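Long-range contact in putative conjugative transposon recombinase (Clostridium difficile, PDB 3G13), which probably binds DNA and exchanges its strands as a serine recombinase of a conjugative transposon, this chain being its N-terminal resolvase domain: residues Met78-Ser83 with Ala107-Asp112. Residues are numbered along the deposited sequence; the frame is centred on the assembly and turned at random.
Sequences MVFTKS and AVYFED. Unlike the reference sequence in segment 78-83: F80 (reference Ile).
A107 opens the pairing with its carbonyl: V79 N donates to A107 O at 2.9 Å. Its methyl meets selenomethionine M78, whose chain, bent at chi3, brings CE to 3.3 Å from A107 CB, shorter than usual for two carbons, so the exact placing of CE is doubtful. V108 turns to the other face of the sheet, where CG1 lies 4.0 Å from T81 CG2 and also sits over one face of the F110 ring, toward its rim. Y109 bonds twice to the neighbouring strand: Y109 N gives to V79 O at 2.8 Å, and Y109 O receives T81 N. M78 CE lies at the edge of the Y109 ring, near its plane. Separately, the F80 ring brings CD2 to 3.7 Å from Y109 CB; the two ring planes are inclined at 62°. F110 lies alongside T81, its CD1 3.5 Å from T81 CG2, and packs edge-to-face with F87 of helix 84-87. Past the strand, E111 N bonds T81 O, while E111 OE1 is hydrogen-bonded to Y32 OH. D112 N then donates to K82 O, and K82 NZ reaches D112 OD1 at 2.8 Å on its syn lone pair, the chain being extended until chi4 turns the ammonium in (62°).

The 20° between the strand directions and the alternating bonds define a parallel pair, joined through helices 84-87 and 91-102 as a beta-alpha-beta crossover in the resolvase fold. Its chemistry implies a mainly apolar interface threaded by backbone bonds, which continue past the strands to D112 N and K82 O, where the separate salt bridge adds a charged side-chain link at the more exposed end of the pair.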
# COMPACT_ATOMS: atom_id res chain seq x y z
N MSE A 78 17.26 4.88 -15.32
CA MSE A 78 16.73 5.25 -14.02
C MSE A 78 16.01 6.61 -14.10
O MSE A 78 16.53 7.59 -14.67
CB MSE A 78 17.82 5.23 -12.92
CG MSE A 78 17.28 5.52 -11.51
SE MSE A 78 18.52 5.20 -10.04
CE MSE A 78 17.47 3.86 -9.14
N VAL A 79 14.81 6.64 -13.54
CA VAL A 79 14.01 7.87 -13.41
C VAL A 79 13.87 8.34 -11.98
O VAL A 79 13.37 7.62 -11.13
CB VAL A 79 12.55 7.64 -13.93
CG1 VAL A 79 11.77 8.99 -13.95
CG2 VAL A 79 12.57 7.04 -15.30
N PHE A 80 14.28 9.58 -11.71
CA PHE A 80 14.01 10.22 -10.43
C PHE A 80 12.62 10.82 -10.44
O PHE A 80 12.18 11.41 -11.45
CB PHE A 80 15.02 11.34 -10.12
CG PHE A 80 16.34 10.84 -9.60
CD1 PHE A 80 17.46 10.83 -10.43
CD2 PHE A 80 16.46 10.35 -8.30
CE1 PHE A 80 18.72 10.37 -9.95
CE2 PHE A 80 17.71 9.88 -7.80
CZ PHE A 80 18.84 9.88 -8.63
N THR A 81 11.93 10.71 -9.32
CA THR A 81 10.72 11.49 -9.12
C THR A 81 10.52 11.76 -7.63
O THR A 81 10.92 10.95 -6.80
CB THR A 81 9.49 10.84 -9.85
OG1 THR A 81 8.47 11.82 -9.97
CG2 THR A 81 8.96 9.61 -9.11
N LYS A 82 9.90 12.89 -7.29
CA LYS A 82 9.96 13.35 -5.91
C LYS A 82 9.18 12.41 -4.98
O LYS A 82 9.62 12.13 -3.88
CB LYS A 82 9.47 14.81 -5.77
CG LYS A 82 9.44 15.31 -4.29
CD LYS A 82 9.39 16.86 -4.13
CE LYS A 82 9.18 17.27 -2.67
NZ LYS A 82 10.33 16.82 -1.80
N SER A 83 8.06 11.89 -5.46
CA SER A 83 7.16 11.13 -4.58
C SER A 83 6.30 10.22 -5.43
O SER A 83 6.08 10.47 -6.63
CB SER A 83 6.25 12.09 -3.78
OG SER A 83 5.34 12.71 -4.67
N ALA A 107 14.86 1.42 -13.31
CA ALA A 107 14.55 1.75 -11.94
C ALA A 107 13.83 3.09 -11.87
O ALA A 107 14.12 4.01 -12.63
CB ALA A 107 15.88 1.83 -11.16
N VAL A 108 12.91 3.20 -10.92
CA VAL A 108 12.44 4.49 -10.49
C VAL A 108 13.02 4.75 -9.11
O VAL A 108 13.11 3.83 -8.27
CB VAL A 108 10.88 4.57 -10.44
CG1 VAL A 108 10.40 5.96 -9.90
CG2 VAL A 108 10.33 4.28 -11.79
N TYR A 109 13.50 5.97 -8.90
CA TYR A 109 13.92 6.36 -7.57
C TYR A 109 12.95 7.42 -7.03
O TYR A 109 12.95 8.56 -7.51
CB TYR A 109 15.40 6.85 -7.49
CG TYR A 109 15.82 6.93 -6.03
CD1 TYR A 109 16.41 5.84 -5.41
CD2 TYR A 109 15.58 8.07 -5.26
CE1 TYR A 109 16.74 5.86 -4.08
CE2 TYR A 109 15.90 8.10 -3.90
CZ TYR A 109 16.48 6.99 -3.32
OH TYR A 109 16.82 6.99 -1.99
N PHE A 110 12.16 7.02 -6.02
CA PHE A 110 11.23 7.87 -5.31
C PHE A 110 12.01 8.59 -4.22
O PHE A 110 12.44 7.98 -3.26
CB PHE A 110 10.10 7.01 -4.70
CG PHE A 110 9.19 6.40 -5.72
CD1 PHE A 110 8.40 7.22 -6.56
CD2 PHE A 110 9.13 5.02 -5.88
CE1 PHE A 110 7.57 6.65 -7.52
CE2 PHE A 110 8.28 4.46 -6.82
CZ PHE A 110 7.50 5.26 -7.63
N GLU A 111 12.23 9.89 -4.41
CA GLU A 111 13.13 10.64 -3.55
C GLU A 111 12.62 10.77 -2.11
O GLU A 111 13.38 10.55 -1.16
CB GLU A 111 13.47 12.02 -4.15
CG GLU A 111 13.98 11.96 -5.61
CD GLU A 111 13.72 13.26 -6.35
OE1 GLU A 111 13.23 13.21 -7.49
OE2 GLU A 111 14.00 14.32 -5.79
N ASP A 112 11.35 11.14 -1.93
CA ASP A 112 10.81 11.37 -0.56
C ASP A 112 10.78 10.06 0.27
O ASP A 112 11.20 10.03 1.43
CB ASP A 112 9.38 11.95 -0.62
CG ASP A 112 9.34 13.46 -0.99
OD1 ASP A 112 10.41 14.13 -1.09
OD2 ASP A 112 8.22 13.96 -1.21